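Exosome complex component Rrp42 (Methanothermobacter thermautotrophicus, PDB 2WNR) is probably a non-catalytic subunit of the archaeal exosome, an RNA-degrading complex, where it helps to shape the active site of its partner Rrp41. Local coordinates at residues 66-71 against 133-138. Residues are numbered along the deposited sequence; the frame is centred on the assembly and turned at random.
Sequences PQIGEP and KVWMLF
I68 lies over one face of the W135 indole: CG1 is 3.7 Å from the centroid of the six-membered ring and 15° off its normal, which meets the geometry of a CH-pi contact, while CD1 continues over CH2 and CZ2. The backbone N of Q67 sits at the edge of the same ring, in its plane, and P66 CB approaches W135 CE3 obliquely at 3.7 Å. An alanine in place of W135 would probably open a gap between I68 and P66 and cost I68 its aromatic partner. At the F138 ring, Q67 CB is at the edge and Q67 OE1 comes obliquely to 3.2 Å from CE2; with CG anti to the backbone N (chi1 -163°), the extended glutamine crosses the F138 side chain obliquely, amide and ring planes 27° apart. The M136 chain bends at its last torsion, bringing CE to 3.5 Å from G69 N. Antiparallel pairing sets this register: G69 N donates to V134 O (3.1 Å) and V134 N to G69 O (2.9 Å), whereas Q67 N to M136 O is weak. The contact joins the end of strand 58-69 to the start of strand 133-145 within the RNase PH-type domain. Strand 80-87 pairs in parallel on the other side of 133-145, and strands 166-173 and 176-180 cover W135 and I68 respectively.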
ATOM      1  N   PRO A  66      -3.539  -4.255  25.294  1.00 22.24           N
ATOM      2  CA  PRO A  66      -2.668  -3.217  25.822  1.00 22.83           C
ATOM      3  C   PRO A  66      -1.230  -3.401  25.366  1.00 22.88           C
ATOM      4  O   PRO A  66      -0.745  -4.527  25.235  1.00 22.73           O
ATOM      5  CB  PRO A  66      -2.748  -3.443  27.324  1.00 23.22           C
ATOM      6  CG  PRO A  66      -2.993  -4.888  27.451  1.00 23.75           C
ATOM      7  CD  PRO A  66      -3.927  -5.210  26.342  1.00 23.15           C
ATOM      8  N   GLN A  67      -0.553  -2.289  25.142  1.00 23.24           N
ATOM      9  CA  GLN A  67       0.801  -2.312  24.631  1.00 23.38           C
ATOM     10  C   GLN A  67       1.524  -1.047  25.081  1.00 22.23           C
ATOM     11  O   GLN A  67       0.891  -0.017  25.349  1.00 20.28           O
ATOM     12  CB  GLN A  67       0.753  -2.383  23.114  1.00 23.40           C
ATOM     13  CG  GLN A  67       2.037  -2.812  22.447  1.00 26.80           C
ATOM     14  CD  GLN A  67       1.885  -2.858  20.950  1.00 28.20           C
ATOM     15  OE1 GLN A  67       0.927  -3.439  20.434  1.00 31.63           O
ATOM     16  NE2 GLN A  67       2.818  -2.234  20.241  1.00 31.14           N
ATOM     17  N   ILE A  68       2.844  -1.121  25.172  1.00 23.20           N
ATOM     18  CA  ILE A  68       3.622   0.016  25.649  1.00 23.43           C
ATOM     19  C   ILE A  68       4.352   0.717  24.510  1.00 24.38           C
ATOM     20  O   ILE A  68       5.022   0.062  23.701  1.00 25.00           O
ATOM     21  CB  ILE A  68       4.610  -0.408  26.751  1.00 21.88           C
ATOM     22  CG1 ILE A  68       3.830  -0.807  28.006  1.00 23.03           C
ATOM     23  CG2 ILE A  68       5.597   0.721  27.060  1.00 22.04           C
ATOM     24  CD1 ILE A  68       4.668  -1.423  29.112  1.00 26.70           C
ATOM     25  N   GLY A  69       4.218   2.043  24.449  1.00 23.86           N
ATOM     26  CA  GLY A  69       4.969   2.847  23.482  1.00 24.44           C
ATOM     27  C   GLY A  69       4.988   4.340  23.734  1.00 26.06           C
ATOM     28  O   GLY A  69       4.590   4.809  24.807  1.00 27.35           O
ATOM     29  N   GLU A  70       5.479   5.081  22.738  1.00 27.74           N
ATOM     30  CA  GLU A  70       5.510   6.550  22.746  1.00 28.25           C
ATOM     31  C   GLU A  70       4.105   7.160  22.766  1.00 29.02           C
ATOM     32  O   GLU A  70       3.233   6.736  21.992  1.00 25.93           O
ATOM     33  CB  GLU A  70       6.255   7.086  21.512  1.00 28.88           C
ATOM     34  CG  GLU A  70       7.781   7.009  21.560  1.00 30.20           C
ATOM     35  CD  GLU A  70       8.434   7.327  20.210  1.00 33.00           C
ATOM     36  OE1 GLU A  70       7.922   6.867  19.153  1.00 29.17           O
ATOM     37  OE2 GLU A  70       9.475   8.022  20.209  1.00 27.37           O
ATOM     38  N   PRO A  71       3.877   8.137  23.670  1.00 29.08           N
ATOM     39  CA  PRO A  71       2.718   9.027  23.612  1.00 30.81           C
ATOM     40  C   PRO A  71       2.878  10.076  22.511  1.00 31.83           C
ATOM     41  O   PRO A  71       3.999  10.306  22.036  1.00 30.96           O
ATOM     42  CB  PRO A  71       2.737   9.710  24.984  1.00 30.80           C
ATOM     43  CG  PRO A  71       4.168   9.648  25.417  1.00 31.14           C
ATOM     44  CD  PRO A  71       4.609   8.296  24.938  1.00 30.67           C
ATOM     45  N   LYS A 133       6.901   6.716  27.585  1.00 24.57           N
ATOM     46  CA  LYS A 133       6.268   5.394  27.737  1.00 24.16           C
ATOM     47  C   LYS A 133       4.868   5.488  28.337  1.00 23.64           C
ATOM     48  O   LYS A 133       4.692   6.016  29.434  1.00 24.00           O
ATOM     49  CB  LYS A 133       7.133   4.461  28.594  1.00 24.02           C
ATOM     50  CG  LYS A 133       8.503   4.128  28.013  1.00 23.69           C
ATOM     51  CD  LYS A 133       8.465   2.863  27.189  1.00 24.93           C
ATOM     52  CE  LYS A 133       9.851   2.374  26.828  1.00 24.53           C
ATOM     53  NZ  LYS A 133      10.459   3.208  25.758  1.00 23.51           N
ATOM     54  N   VAL A 134       3.879   4.992  27.603  1.00 22.16           N
ATOM     55  CA  VAL A 134       2.508   4.903  28.107  1.00 21.54           C
ATOM     56  C   VAL A 134       1.805   3.639  27.604  1.00 21.52           C
ATOM     57  O   VAL A 134       2.270   2.989  26.672  1.00 21.68           O
ATOM     58  CB  VAL A 134       1.617   6.147  27.751  1.00 22.86           C
ATOM     59  CG1 VAL A 134       2.221   7.467  28.234  1.00 23.54           C
ATOM     60  CG2 VAL A 134       1.172   6.169  26.284  1.00 20.21           C
ATOM     61  N   TRP A 135       0.675   3.309  28.218  1.00 20.59           N
ATOM     62  CA  TRP A 135      -0.132   2.180  27.785  1.00 21.14           C
ATOM     63  C   TRP A 135      -0.955   2.533  26.546  1.00 21.54           C
ATOM     64  O   TRP A 135      -1.681   3.526  26.527  1.00 22.33           O
ATOM     65  CB  TRP A 135      -1.049   1.692  28.910  1.00 20.71           C
ATOM     66  CG  TRP A 135      -0.411   0.722  29.863  1.00 23.36           C
ATOM     67  CD1 TRP A 135      -0.202   0.908  31.197  1.00 22.85           C
ATOM     68  CD2 TRP A 135       0.083  -0.591  29.561  1.00 23.20           C
ATOM     69  NE1 TRP A 135       0.394  -0.199  31.745  1.00 22.52           N
ATOM     70  CE2 TRP A 135       0.580  -1.136  30.766  1.00 24.04           C
ATOM     71  CE3 TRP A 135       0.150  -1.361  28.388  1.00 23.58           C
ATOM     72  CZ2 TRP A 135       1.144  -2.413  30.838  1.00 23.24           C
ATOM     73  CZ3 TRP A 135       0.716  -2.636  28.458  1.00 24.06           C
ATOM     74  CH2 TRP A 135       1.208  -3.145  29.680  1.00 24.46           C
ATOM     75  N   MET A 136      -0.829   1.714  25.512  1.00 20.47           N
ATOM     76  CA  MET A 136      -1.636   1.888  24.310  1.00 21.15           C
ATOM     77  C   MET A 136      -2.686   0.792  24.245  1.00 20.14           C
ATOM     78  O   MET A 136      -2.358  -0.400  24.187  1.00 20.14           O
ATOM     79  CB  MET A 136      -0.764   1.845  23.062  1.00 22.08           C
ATOM     80  CG  MET A 136       0.244   2.972  22.980  1.00 24.48           C
ATOM     81  SD  MET A 136       1.194   2.950  21.453  1.00 30.74           S
ATOM     82  CE  MET A 136       2.162   1.441  21.639  1.00 28.19           C
ATOM     83  N   LEU A 137      -3.947   1.206  24.275  1.00 19.14           N
ATOM     84  CA  LEU A 137      -5.071   0.276  24.234  1.00 20.22           C
ATOM     85  C   LEU A 137      -5.573   0.101  22.813  1.00 19.17           C
ATOM     86  O   LEU A 137      -6.200   1.008  22.270  1.00 18.42           O
ATOM     87  CB  LEU A 137      -6.208   0.797  25.110  1.00 20.52           C
ATOM     88  CG  LEU A 137      -6.351   0.413  26.579  1.00 21.08           C
ATOM     89  CD1 LEU A 137      -5.035   0.165  27.296  1.00 19.86           C
ATOM     90  CD2 LEU A 137      -7.153   1.498  27.280  1.00 19.88           C
ATOM     91  N   PHE A 138      -5.290  -1.050  22.209  1.00 18.99           N
ATOM     92  CA  PHE A 138      -5.843  -1.368  20.884  1.00 20.34           C
ATOM     93  C   PHE A 138      -7.233  -1.960  21.031  1.00 19.73           C
ATOM     94  O   PHE A 138      -7.394  -3.112  21.417  1.00 19.97           O
ATOM     95  CB  PHE A 138      -4.948  -2.340  20.112  1.00 19.52           C
ATOM     96  CG  PHE A 138      -3.671  -1.728  19.611  1.00 21.78           C
ATOM     97  CD1 PHE A 138      -3.617  -1.136  18.352  1.00 18.60           C
ATOM     98  CD2 PHE A 138      -2.517  -1.744  20.391  1.00 21.69           C
ATOM     99  CE1 PHE A 138      -2.425  -0.562  17.877  1.00 17.25           C
ATOM    100  CE2 PHE A 138      -1.334  -1.182  19.921  1.00 21.51           C
ATOM    101  CZ  PHE A 138      -1.295  -0.589  18.656  1.00 23.20           C
TER